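Side-chain contacts in MutT/nudix family protein (Shewanella oneidensis, PDB 3GZ5), which probably controls transcription of NAD metabolism genes in an ADP-ribose-dependent way, with a Nudix domain joined to a DNA-binding winged helix domain: residues B[23-28]-B[66-71]; B[71-76]-B[85-90]; B[91-96]-B[146-151]. All coordinates share one frame; numbering follows the deposited sequence.

Contact 1 (B[23-28]-B[66-71])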
ATOM      1  N   LEU B  23     -13.610   1.746  14.736  1.00 45.58           N
ATOM      2  CA  LEU B  23     -12.727   2.267  13.721  1.00 43.54           C
ATOM      3  C   LEU B  23     -11.585   2.944  14.429  1.00 42.44           C
ATOM      4  O   LEU B  23     -11.799   3.903  15.158  1.00 42.38           O
ATOM      5  CB  LEU B  23     -13.482   3.257  12.830  1.00 42.74           C
ATOM      6  CG  LEU B  23     -12.749   3.956  11.684  1.00 42.88           C
ATOM      7  CD1 LEU B  23     -12.177   2.944  10.683  1.00 39.61           C
ATOM      8  CD2 LEU B  23     -13.698   4.963  10.973  1.00 41.21           C
ATOM      9  N   THR B  24     -10.377   2.415  14.245  1.00 41.43           N
ATOM     10  CA  THR B  24      -9.191   2.982  14.865  1.00 40.86           C
ATOM     11  C   THR B  24      -8.077   3.219  13.842  1.00 41.36           C
ATOM     12  O   THR B  24      -8.150   2.776  12.686  1.00 41.11           O
ATOM     13  CB  THR B  24      -8.663   2.107  16.021  1.00 41.05           C
ATOM     14  OG1 THR B  24      -8.301   0.811  15.521  1.00 42.43           O
ATOM     15  CG2 THR B  24      -9.726   1.960  17.168  1.00 38.43           C
ATOM     16  N   VAL B  25      -7.055   3.946  14.261  1.00 41.49           N
ATOM     17  CA  VAL B  25      -5.872   4.121  13.448  1.00 43.19           C
ATOM     18  C   VAL B  25      -4.726   3.607  14.336  1.00 43.39           C
ATOM     19  O   VAL B  25      -4.779   3.821  15.532  1.00 44.39           O
ATOM     20  CB  VAL B  25      -5.718   5.634  13.003  1.00 43.22           C
ATOM     21  CG1 VAL B  25      -4.551   5.819  12.088  1.00 45.14           C
ATOM     22  CG2 VAL B  25      -6.967   6.108  12.268  1.00 42.11           C
ATOM     23  N   ASP B  26      -3.748   2.885  13.773  1.00 43.13           N
ATOM     24  CA  ASP B  26      -2.573   2.398  14.523  1.00 42.79           C
ATOM     25  C   ASP B  26      -1.308   2.693  13.732  1.00 42.16           C
ATOM     26  O   ASP B  26      -1.357   2.925  12.543  1.00 41.79           O
ATOM     27  CB  ASP B  26      -2.630   0.876  14.777  1.00 43.36           C
ATOM     28  CG  ASP B  26      -3.662   0.487  15.839  1.00 46.73           C
ATOM     29  OD1 ASP B  26      -4.320  -0.547  15.700  1.00 47.64           O
ATOM     30  OD2 ASP B  26      -3.843   1.237  16.813  1.00 54.13           O
ATOM     31  N   ALA B  27      -0.173   2.631  14.408  1.00 41.49           N
ATOM     32  CA  ALA B  27       1.130   2.874  13.812  1.00 40.49           C
ATOM     33  C   ALA B  27       2.149   1.926  14.413  1.00 40.31           C
ATOM     34  O   ALA B  27       2.238   1.789  15.647  1.00 39.56           O
ATOM     35  CB  ALA B  27       1.560   4.288  14.063  1.00 39.81           C
ATOM     36  N   VAL B  28       2.883   1.258  13.521  1.00 40.18           N
ATOM     37  CA  VAL B  28       4.142   0.597  13.843  1.00 39.59           C
ATOM     38  C   VAL B  28       5.279   1.601  13.594  1.00 40.19           C
ATOM     39  O   VAL B  28       5.657   1.877  12.450  1.00 40.11           O
ATOM     40  CB  VAL B  28       4.341  -0.698  13.040  1.00 40.02           C
ATOM     41  CG1 VAL B  28       5.519  -1.466  13.583  1.00 39.60           C
ATOM     42  CG2 VAL B  28       3.074  -1.586  13.105  1.00 38.04           C
ATOM     43  N   GLU B  66      -8.262  16.384  11.001  1.00 44.73           N
ATOM     44  CA  GLU B  66      -8.914  16.703   9.724  1.00 44.41           C
ATOM     45  C   GLU B  66      -8.691  15.609   8.655  1.00 43.40           C
ATOM     46  O   GLU B  66      -9.366  15.587   7.631  1.00 42.93           O
ATOM     47  CB  GLU B  66      -8.424  18.054   9.209  1.00 45.08           C
ATOM     48  CG  GLU B  66      -8.497  19.149  10.276  1.00 49.43           C
ATOM     49  CD  GLU B  66      -8.510  20.548   9.692  1.00 56.50           C
ATOM     50  OE1 GLU B  66      -9.620  21.126   9.587  1.00 59.72           O
ATOM     51  OE2 GLU B  66      -7.418  21.064   9.329  1.00 58.05           O
ATOM     52  N   SER B  67      -7.736  14.715   8.901  1.00 41.80           N
ATOM     53  CA  SER B  67      -7.455  13.581   8.020  1.00 41.61           C
ATOM     54  C   SER B  67      -6.966  12.393   8.867  1.00 41.26           C
ATOM     55  O   SER B  67      -6.644  12.557  10.051  1.00 41.73           O
ATOM     56  CB  SER B  67      -6.381  13.946   6.995  1.00 40.46           C
ATOM     57  OG  SER B  67      -5.151  14.081   7.692  1.00 42.16           O
ATOM     58  N   LEU B  68      -6.894  11.214   8.251  1.00 41.07           N
ATOM     59  CA  LEU B  68      -6.331  10.030   8.910  1.00 40.52           C
ATOM     60  C   LEU B  68      -4.864  10.191   9.294  1.00 40.40           C
ATOM     61  O   LEU B  68      -4.468   9.750  10.360  1.00 41.10           O
ATOM     62  CB  LEU B  68      -6.515   8.808   8.035  1.00 40.96           C
ATOM     63  CG  LEU B  68      -7.967   8.356   7.842  1.00 39.80           C
ATOM     64  CD1 LEU B  68      -7.957   7.263   6.816  1.00 35.04           C
ATOM     65  CD2 LEU B  68      -8.608   7.919   9.196  1.00 38.15           C
ATOM     66  N   GLU B  69      -4.068  10.844   8.455  1.00 40.12           N
ATOM     67  CA  GLU B  69      -2.687  11.151   8.817  1.00 40.95           C
ATOM     68  C   GLU B  69      -2.589  12.026  10.072  1.00 40.71           C
ATOM     69  O   GLU B  69      -1.738  11.783  10.942  1.00 40.76           O
ATOM     70  CB  GLU B  69      -1.906  11.781   7.647  1.00 41.19           C
ATOM     71  CG  GLU B  69      -0.413  11.886   7.913  1.00 45.52           C
ATOM     72  CD  GLU B  69       0.338  12.632   6.818  1.00 50.29           C
ATOM     73  OE1 GLU B  69       0.711  13.803   7.039  1.00 52.88           O
ATOM     74  OE2 GLU B  69       0.554  12.052   5.732  1.00 52.63           O
ATOM     75  N   GLN B  70      -3.427  13.055  10.168  1.00 40.52           N
ATOM     76  CA  GLN B  70      -3.439  13.878  11.388  1.00 40.12           C
ATOM     77  C   GLN B  70      -3.815  13.017  12.604  1.00 40.06           C
ATOM     78  O   GLN B  70      -3.222  13.122  13.658  1.00 40.45           O
ATOM     79  CB  GLN B  70      -4.348  15.089  11.218  1.00 40.29           C
ATOM     80  CG  GLN B  70      -3.831  16.034  10.131  1.00 38.92           C
ATOM     81  CD  GLN B  70      -4.511  17.411  10.076  1.00 41.07           C
ATOM     82  OE1 GLN B  70      -4.132  18.272   9.258  1.00 40.91           O
ATOM     83  NE2 GLN B  70      -5.504  17.624  10.923  1.00 41.51           N
ATOM     84  N   THR B  71      -4.766  12.109  12.434  1.00 39.74           N
ATOM     85  CA  THR B  71      -5.087  11.167  13.493  1.00 39.95           C
ATOM     86  C   THR B  71      -3.854  10.373  13.980  1.00 39.69           C
ATOM     87  O   THR B  71      -3.557  10.382  15.162  1.00 39.75           O
ATOM     88  CB  THR B  71      -6.213  10.226  13.071  1.00 40.14           C
ATOM     89  OG1 THR B  71      -7.361  11.019  12.689  1.00 41.81           O
ATOM     90  CG2 THR B  71      -6.563   9.271  14.231  1.00 38.58           C
TER
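Val25 meets Leu68 and Thr71 mainly through methyl groups. Its CG2 does most of the touching. This methyl sits 3.7 Å from Thr71 CG2 and 3.9 Å from Leu68 CD2. The CB of Val25 also comes to 3.9 Å from Thr71 CG2, so the threonine methyl rests against the root of the valine as well as its branch. Both pairs of side chains cross obliquely. No hydrogen bond joins the two segments. Thr71 turns its two branches to different tasks. Its chi1 of -57°, measured to OG1, leaves CG2 anti to the backbone N and facing the strand, while OG1 lies 3.1 Å from Ser67 O, one turn back. Asp65 offers the same hydroxyl an alternative, weak bond. Ser67 is the N-cap of the helix: its OG accepts from Gln70 N at 3.2 Å in a nearly straight bond (169°). Further out, Tyr109 on strand 104-112 packs against both Val25 and Leu68, and Ile60 covers Leu68 too. Trp103 of the second subunit also reaches Leu68. The arrangement is the capped start of a helix, consistent with the helix of the loop-helix-loop Nudix box, packed on the central sheet of the Nudix fold.

Contact 2 (B[71-76]-B[85-90]); sequences TVLRKL and PYIEQL
Ile87 pushes its end methyl, CD1, among three side chains of helix 68-80: Val72, Leu73 and Leu76. This is helix-on-sheet packing of the Nudix fold, here at the start of strand 86-95. The axes of segments 71-76 and 86-90 come within 10.6 Å, at 125°. Ile87 holds CG1 anti to its backbone N, which sends that branch out to the helix. Its chi2 of 147° is well off a staggered value, consistent with CD1 settling between its neighbours. Val72 and Leu76, one turn apart, both approach CD1 tip to tip. Leu76 CD1 stops 3.8 Å from it. Leu73 comes across at a slant, with CD2 at 3.9 Å from the same Ile87 CD1 and 4.0 Å from Ile87 CG2, so it touches both branches. Val72 has a chi1 of 74°, the crowded position between backbone N and carbonyl carbon, and this carries its CG1 toward Ile87 CD1. Val72 also packs on Val25 and Ala27 of strand 22-33, and Leu76 reaches Ala27 as well. The contact is wholly apolar, with no hydrogen bond between the segments. Its closest approach is Val72 CG1 to Ile87 CD1, at 3.5 Å.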
ATOM      1  N   THR B  71      -4.766  12.109  12.434  1.00 39.74           N
ATOM      2  CA  THR B  71      -5.087  11.167  13.493  1.00 39.95           C
ATOM      3  C   THR B  71      -3.854  10.373  13.980  1.00 39.69           C
ATOM      4  O   THR B  71      -3.557  10.382  15.162  1.00 39.75           O
ATOM      5  CB  THR B  71      -6.213  10.226  13.071  1.00 40.14           C
ATOM      6  OG1 THR B  71      -7.361  11.019  12.689  1.00 41.81           O
ATOM      7  CG2 THR B  71      -6.563   9.271  14.231  1.00 38.58           C
ATOM      8  N   VAL B  72      -3.130   9.733  13.066  1.00 39.45           N
ATOM      9  CA  VAL B  72      -1.988   8.905  13.451  1.00 39.57           C
ATOM     10  C   VAL B  72      -0.782   9.708  13.983  1.00 39.81           C
ATOM     11  O   VAL B  72      -0.052   9.220  14.833  1.00 40.51           O
ATOM     12  CB  VAL B  72      -1.585   7.885  12.320  1.00 39.57           C
ATOM     13  CG1 VAL B  72      -0.879   8.574  11.140  1.00 35.38           C
ATOM     14  CG2 VAL B  72      -0.753   6.727  12.910  1.00 39.74           C
ATOM     15  N   LEU B  73      -0.604  10.938  13.518  1.00 40.28           N
ATOM     16  CA  LEU B  73       0.492  11.793  13.986  1.00 41.16           C
ATOM     17  C   LEU B  73       0.229  12.315  15.401  1.00 41.82           C
ATOM     18  O   LEU B  73       1.162  12.424  16.224  1.00 40.66           O
ATOM     19  CB  LEU B  73       0.729  12.968  13.028  1.00 41.32           C
ATOM     20  CG  LEU B  73       1.234  12.643  11.616  1.00 41.61           C
ATOM     21  CD1 LEU B  73       1.293  13.885  10.748  1.00 42.53           C
ATOM     22  CD2 LEU B  73       2.589  11.945  11.655  1.00 44.37           C
ATOM     23  N   ARG B  74      -1.043  12.642  15.663  1.00 42.30           N
ATOM     24  CA  ARG B  74      -1.488  12.960  17.011  1.00 42.13           C
ATOM     25  C   ARG B  74      -1.280  11.775  17.932  1.00 42.66           C
ATOM     26  O   ARG B  74      -0.688  11.941  18.977  1.00 42.51           O
ATOM     27  CB  ARG B  74      -2.955  13.417  17.056  1.00 42.33           C
ATOM     28  CG  ARG B  74      -3.439  13.679  18.491  1.00 40.46           C
ATOM     29  CD  ARG B  74      -4.894  14.082  18.612  1.00 41.62           C
ATOM     30  NE  ARG B  74      -5.824  13.264  17.843  1.00 42.51           N
ATOM     31  CZ  ARG B  74      -6.437  12.166  18.285  1.00 43.74           C
ATOM     32  NH1 ARG B  74      -7.287  11.536  17.492  1.00 44.04           N
ATOM     33  NH2 ARG B  74      -6.192  11.678  19.493  1.00 44.57           N
ATOM     34  N   LYS B  75      -1.735  10.574  17.551  1.00 43.45           N
ATOM     35  CA  LYS B  75      -1.552   9.411  18.441  1.00 44.41           C
ATOM     36  C   LYS B  75      -0.083   9.148  18.724  1.00 44.83           C
ATOM     37  O   LYS B  75       0.255   8.696  19.805  1.00 45.35           O
ATOM     38  CB  LYS B  75      -2.198   8.112  17.919  1.00 44.53           C
ATOM     39  CG  LYS B  75      -3.679   8.147  17.571  1.00 45.75           C
ATOM     40  CD  LYS B  75      -4.607   8.687  18.693  1.00 48.96           C
ATOM     41  CE  LYS B  75      -4.690   7.805  19.932  1.00 50.26           C
ATOM     42  NZ  LYS B  75      -5.483   8.493  20.998  1.00 50.99           N
ATOM     43  N   LEU B  76       0.793   9.407  17.748  1.00 45.21           N
ATOM     44  CA  LEU B  76       2.232   9.240  17.987  1.00 45.57           C
ATOM     45  C   LEU B  76       2.822  10.324  18.899  1.00 45.42           C
ATOM     46  O   LEU B  76       3.634  10.023  19.773  1.00 45.71           O
ATOM     47  CB  LEU B  76       3.029   9.097  16.673  1.00 44.91           C
ATOM     48  CG  LEU B  76       2.793   7.762  15.949  1.00 46.04           C
ATOM     49  CD1 LEU B  76       3.369   7.734  14.539  1.00 46.13           C
ATOM     50  CD2 LEU B  76       3.276   6.543  16.753  1.00 47.59           C
ATOM     51  N   PRO B  85       9.592  11.973  11.324  1.00 38.74           N
ATOM     52  CA  PRO B  85       9.832  12.551   9.997  1.00 38.12           C
ATOM     53  C   PRO B  85       9.318  11.682   8.842  1.00 37.75           C
ATOM     54  O   PRO B  85       9.188  12.178   7.728  1.00 38.67           O
ATOM     55  CB  PRO B  85      11.363  12.692   9.946  1.00 38.28           C
ATOM     56  CG  PRO B  85      11.877  11.582  10.830  1.00 37.77           C
ATOM     57  CD  PRO B  85      10.832  11.451  11.937  1.00 38.19           C
ATOM     58  N   TYR B  86       9.008  10.416   9.095  1.00 36.71           N
ATOM     59  CA  TYR B  86       8.519   9.551   8.014  1.00 36.68           C
ATOM     60  C   TYR B  86       7.316   8.728   8.471  1.00 35.96           C
ATOM     61  O   TYR B  86       7.339   8.096   9.517  1.00 34.59           O
ATOM     62  CB  TYR B  86       9.617   8.615   7.450  1.00 36.58           C
ATOM     63  CG  TYR B  86       9.090   7.707   6.344  1.00 36.51           C
ATOM     64  CD1 TYR B  86       8.504   6.478   6.647  1.00 38.73           C
ATOM     65  CD2 TYR B  86       9.140   8.096   5.002  1.00 38.57           C
ATOM     66  CE1 TYR B  86       7.987   5.634   5.643  1.00 39.45           C
ATOM     67  CE2 TYR B  86       8.622   7.266   3.983  1.00 38.24           C
ATOM     68  CZ  TYR B  86       8.050   6.043   4.319  1.00 40.02           C
ATOM     69  OH  TYR B  86       7.511   5.221   3.344  1.00 41.59           O
ATOM     70  N   ILE B  87       6.283   8.735   7.648  1.00 37.25           N
ATOM     71  CA  ILE B  87       5.053   7.996   7.925  1.00 38.68           C
ATOM     72  C   ILE B  87       4.364   7.631   6.625  1.00 38.16           C
ATOM     73  O   ILE B  87       4.312   8.429   5.702  1.00 39.19           O
ATOM     74  CB  ILE B  87       4.108   8.777   8.927  1.00 39.32           C
ATOM     75  CG1 ILE B  87       2.999   7.861   9.435  1.00 41.14           C
ATOM     76  CG2 ILE B  87       3.529  10.070   8.286  1.00 40.56           C
ATOM     77  CD1 ILE B  87       2.585   8.160  10.848  1.00 42.19           C
ATOM     78  N   GLU B  88       3.862   6.405   6.547  1.00 38.47           N
ATOM     79  CA  GLU B  88       3.205   5.898   5.364  1.00 38.80           C
ATOM     80  C   GLU B  88       2.176   4.864   5.783  1.00 38.82           C
ATOM     81  O   GLU B  88       2.451   3.998   6.633  1.00 37.51           O
ATOM     82  CB  GLU B  88       4.241   5.227   4.434  1.00 39.79           C
ATOM     83  CG  GLU B  88       3.628   4.570   3.189  1.00 44.33           C
ATOM     84  CD  GLU B  88       4.627   3.742   2.389  1.00 51.58           C
ATOM     85  OE1 GLU B  88       4.602   3.814   1.138  1.00 55.00           O
ATOM     86  OE2 GLU B  88       5.426   2.999   3.007  1.00 55.15           O
ATOM     87  N   GLN B  89       0.998   4.929   5.176  1.00 38.42           N
ATOM     88  CA  GLN B  89      -0.034   3.936   5.418  1.00 38.85           C
ATOM     89  C   GLN B  89       0.443   2.537   5.004  1.00 39.18           C
ATOM     90  O   GLN B  89       0.980   2.346   3.903  1.00 40.35           O
ATOM     91  CB  GLN B  89      -1.300   4.334   4.647  1.00 39.36           C
ATOM     92  CG  GLN B  89      -2.605   3.984   5.324  1.00 39.37           C
ATOM     93  CD  GLN B  89      -3.805   4.481   4.547  1.00 40.73           C
ATOM     94  OE1 GLN B  89      -4.372   5.543   4.850  1.00 43.23           O
ATOM     95  NE2 GLN B  89      -4.201   3.723   3.558  1.00 38.00           N
ATOM     96  N   LEU B  90       0.274   1.566   5.896  1.00 38.85           N
ATOM     97  CA  LEU B  90       0.611   0.175   5.640  1.00 37.70           C
ATOM     98  C   LEU B  90      -0.562  -0.612   5.011  1.00 38.18           C
ATOM     99  O   LEU B  90      -0.471  -1.145   3.902  1.00 37.19           O
ATOM    100  CB  LEU B  90       1.058  -0.488   6.953  1.00 37.66           C
ATOM    101  CG  LEU B  90       1.508  -1.957   6.890  1.00 39.06           C
ATOM    102  CD1 LEU B  90       2.724  -2.144   5.983  1.00 36.85           C
ATOM    103  CD2 LEU B  90       1.741  -2.578   8.286  1.00 38.67           C
TER

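Contact 3 (B[91-96]-B[146-151])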
ATOM      1  N   CYS B  91      -1.667  -0.687   5.749  1.00 37.55           N
ATOM      2  CA  CYS B  91      -2.781  -1.514   5.376  1.00 37.63           C
ATOM      3  C   CYS B  91      -3.960  -1.139   6.285  1.00 36.61           C
ATOM      4  O   CYS B  91      -3.791  -0.425   7.288  1.00 36.37           O
ATOM      5  CB  CYS B  91      -2.430  -3.009   5.508  1.00 37.32           C
ATOM      6  SG  CYS B  91      -2.021  -3.481   7.207  1.00 44.42           S
ATOM      7  N   THR B  92      -5.151  -1.570   5.885  1.00 35.30           N
ATOM      8  CA  THR B  92      -6.364  -1.404   6.676  1.00 35.20           C
ATOM      9  C   THR B  92      -6.851  -2.815   6.889  1.00 35.38           C
ATOM     10  O   THR B  92      -7.055  -3.549   5.931  1.00 34.06           O
ATOM     11  CB  THR B  92      -7.403  -0.529   5.930  1.00 35.18           C
ATOM     12  OG1 THR B  92      -6.883   0.801   5.855  1.00 37.61           O
ATOM     13  CG2 THR B  92      -8.745  -0.480   6.651  1.00 32.82           C
ATOM     14  N   VAL B  93      -6.962  -3.220   8.146  1.00 36.59           N
ATOM     15  CA  VAL B  93      -7.528  -4.538   8.444  1.00 37.67           C
ATOM     16  C   VAL B  93      -8.928  -4.374   9.034  1.00 37.84           C
ATOM     17  O   VAL B  93      -9.150  -3.535   9.923  1.00 36.84           O
ATOM     18  CB  VAL B  93      -6.613  -5.358   9.377  1.00 38.29           C
ATOM     19  CG1 VAL B  93      -7.238  -6.711   9.674  1.00 39.47           C
ATOM     20  CG2 VAL B  93      -5.264  -5.608   8.683  1.00 40.23           C
ATOM     21  N   GLY B  94      -9.868  -5.179   8.547  1.00 38.03           N
ATOM     22  CA  GLY B  94     -11.229  -5.118   9.070  1.00 39.71           C
ATOM     23  C   GLY B  94     -11.967  -6.414   8.861  1.00 40.33           C
ATOM     24  O   GLY B  94     -12.048  -6.899   7.745  1.00 40.48           O
ATOM     25  N   ASN B  95     -12.484  -6.972   9.950  1.00 41.50           N
ATOM     26  CA  ASN B  95     -13.237  -8.212   9.949  1.00 42.14           C
ATOM     27  C   ASN B  95     -13.960  -8.396  11.295  1.00 44.05           C
ATOM     28  O   ASN B  95     -13.844  -7.548  12.209  1.00 42.84           O
ATOM     29  CB  ASN B  95     -12.308  -9.403   9.648  1.00 42.63           C
ATOM     30  CG  ASN B  95     -11.181  -9.543  10.668  1.00 42.75           C
ATOM     31  OD1 ASN B  95     -10.002  -9.570  10.321  1.00 44.15           O
ATOM     32  ND2 ASN B  95     -11.544  -9.608  11.928  1.00 40.67           N
ATOM     33  N   ASN B  96     -14.670  -9.523  11.424  1.00 45.75           N
ATOM     34  CA  ASN B  96     -15.606  -9.731  12.521  1.00 47.78           C
ATOM     35  C   ASN B  96     -15.024 -10.602  13.638  1.00 49.54           C
ATOM     36  O   ASN B  96     -15.715 -10.937  14.604  1.00 50.74           O
ATOM     37  CB  ASN B  96     -16.956 -10.287  12.003  1.00 47.74           C
ATOM     38  CG  ASN B  96     -16.857 -11.696  11.398  1.00 47.31           C
ATOM     39  OD1 ASN B  96     -15.774 -12.252  11.202  1.00 46.10           O
ATOM     40  ND2 ASN B  96     -18.018 -12.278  11.096  1.00 48.93           N
ATOM     41  N   LEU B 146       0.699  -8.173  16.572  1.00 48.51           N
ATOM     42  CA  LEU B 146       1.885  -8.894  16.160  1.00 49.75           C
ATOM     43  C   LEU B 146       1.922  -9.062  14.646  1.00 49.87           C
ATOM     44  O   LEU B 146       2.979  -8.946  14.022  1.00 50.03           O
ATOM     45  CB  LEU B 146       1.980 -10.274  16.827  1.00 50.28           C
ATOM     46  CG  LEU B 146       3.190 -11.108  16.364  1.00 51.38           C
ATOM     47  CD1 LEU B 146       4.491 -10.371  16.689  1.00 50.09           C
ATOM     48  CD2 LEU B 146       3.190 -12.512  16.982  1.00 53.54           C
ATOM     49  N   GLN B 147       0.765  -9.352  14.070  1.00 50.06           N
ATOM     50  CA  GLN B 147       0.642  -9.582  12.650  1.00 50.54           C
ATOM     51  C   GLN B 147       0.865  -8.291  11.853  1.00 49.82           C
ATOM     52  O   GLN B 147       1.507  -8.315  10.803  1.00 50.29           O
ATOM     53  CB  GLN B 147      -0.743 -10.155  12.377  1.00 51.79           C
ATOM     54  CG  GLN B 147      -0.906 -10.890  11.066  1.00 55.65           C
ATOM     55  CD  GLN B 147      -2.201 -11.684  11.037  1.00 61.85           C
ATOM     56  OE1 GLN B 147      -2.787 -11.979  12.095  1.00 64.77           O
ATOM     57  NE2 GLN B 147      -2.656 -12.040   9.831  1.00 61.87           N
ATOM     58  N   LEU B 148       0.338  -7.176  12.367  1.00 48.39           N
ATOM     59  CA  LEU B 148       0.586  -5.833  11.815  1.00 47.53           C
ATOM     60  C   LEU B 148       2.081  -5.447  11.858  1.00 46.93           C
ATOM     61  O   LEU B 148       2.603  -4.885  10.903  1.00 47.09           O
ATOM     62  CB  LEU B 148      -0.272  -4.781  12.537  1.00 46.75           C
ATOM     63  CG  LEU B 148      -1.798  -4.798  12.336  1.00 47.51           C
ATOM     64  CD1 LEU B 148      -2.457  -3.786  13.232  1.00 46.85           C
ATOM     65  CD2 LEU B 148      -2.232  -4.567  10.859  1.00 46.76           C
ATOM     66  N   ILE B 149       2.759  -5.768  12.960  1.00 47.15           N
ATOM     67  CA  ILE B 149       4.221  -5.575  13.103  1.00 46.32           C
ATOM     68  C   ILE B 149       5.011  -6.366  12.057  1.00 47.19           C
ATOM     69  O   ILE B 149       5.867  -5.803  11.366  1.00 47.16           O
ATOM     70  CB  ILE B 149       4.697  -5.816  14.572  1.00 46.65           C
ATOM     71  CG1 ILE B 149       4.104  -4.729  15.463  1.00 45.53           C
ATOM     72  CG2 ILE B 149       6.223  -5.783  14.709  1.00 44.63           C
ATOM     73  CD1 ILE B 149       4.117  -5.022  16.925  1.00 46.91           C
ATOM     74  N   GLU B 150       4.686  -7.649  11.907  1.00 47.43           N
ATOM     75  CA  GLU B 150       5.280  -8.498  10.868  1.00 47.97           C
ATOM     76  C   GLU B 150       5.086  -7.964   9.434  1.00 47.00           C
ATOM     77  O   GLU B 150       6.003  -8.025   8.605  1.00 46.28           O
ATOM     78  CB  GLU B 150       4.697  -9.921  10.940  1.00 48.60           C
ATOM     79  CG  GLU B 150       4.996 -10.673  12.238  1.00 52.54           C
ATOM     80  CD  GLU B 150       4.378 -12.082  12.276  1.00 57.78           C
ATOM     81  OE1 GLU B 150       3.533 -12.396  11.395  1.00 59.29           O
ATOM     82  OE2 GLU B 150       4.744 -12.868  13.189  1.00 58.97           O
ATOM     83  N   GLN B 151       3.883  -7.474   9.138  1.00 46.14           N
ATOM     84  CA  GLN B 151       3.619  -6.837   7.863  1.00 45.39           C
ATOM     85  C   GLN B 151       4.454  -5.540   7.682  1.00 44.26           C
ATOM     86  O   GLN B 151       5.060  -5.328   6.632  1.00 43.48           O
ATOM     87  CB  GLN B 151       2.121  -6.579   7.710  1.00 46.46           C
ATOM     88  CG  GLN B 151       1.680  -6.439   6.260  1.00 50.30           C
ATOM     89  CD  GLN B 151       0.170  -6.513   6.072  1.00 55.28           C
ATOM     90  OE1 GLN B 151      -0.566  -7.078   6.903  1.00 56.49           O
ATOM     91  NE2 GLN B 151      -0.302  -5.942   4.963  1.00 55.13           N
TER
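The side-chain amide of Gln151 presents one face to Cys91. The sulfur SG stands above that face, offset beyond the outer end of the amide. It is nearly equidistant from the three atoms of the group: 3.7 Å from Gln151 NE2 and 3.9 Å from both CD and OE1. Cys91 CB is on the same side of the plane, beyond the NE2 end, 3.7 Å from Gln151 NE2. No hydrogen bond forms, and the contact is van der Waals packing of a thiol on a flat amide. Gln151 gets there with an extended chain starting with CG anti to the backbone N (chi1 -157°). Replacing Gln151 by an alanine would probably strip the amide cover from Cys91 SG and open a gap at this edge of the contact. Leu148, almost one turn earlier, fills the next place. Its CD2 sits 3.8 Å from Cys91 SG and 3.9 Å from Val93 CG2, so a single methyl bridges two residues of the strand. Val93 and Leu148 run alongside each other, pointing opposite ways. Leu148 packs further on Cys108 and Leu55. Thr92 points away from the helix, and its OG1 is hydrogen-bonded to Thr92 OG1 of the second subunit. Cys91 meets both the helix and Gln89 of the second subunit. The axes of strand 91-95 and helix 146-151 come within 11.0 Å at 156°, nearly antiparallel. This is typical of the alpha/beta/alpha sandwich of Nudix domains, in which a late helix covers one face of the mixed sheet.

How the contacts relate
The three contacts follow one another along the chain, all inside the Nudix domain. Contacts 1 and 2 are neighbours, with centres about 7 Å apart. They share Thr71 and use successive turns of helix 68-80. Between them Val72 CG2 touches Ala27 CB at 3.6 Å. Contact 3 lies about 14 Å from contact 1 and about 16 Å from contact 2, centre to centre. It continues along strand 86-95 from contact 2 but uses helix 145-162. Val28 links it to contact 1, packing on Ile149, and Leu90 links it to contact 2. The sheet is therefore held between two helices, and all three contacts have residues near the second subunit.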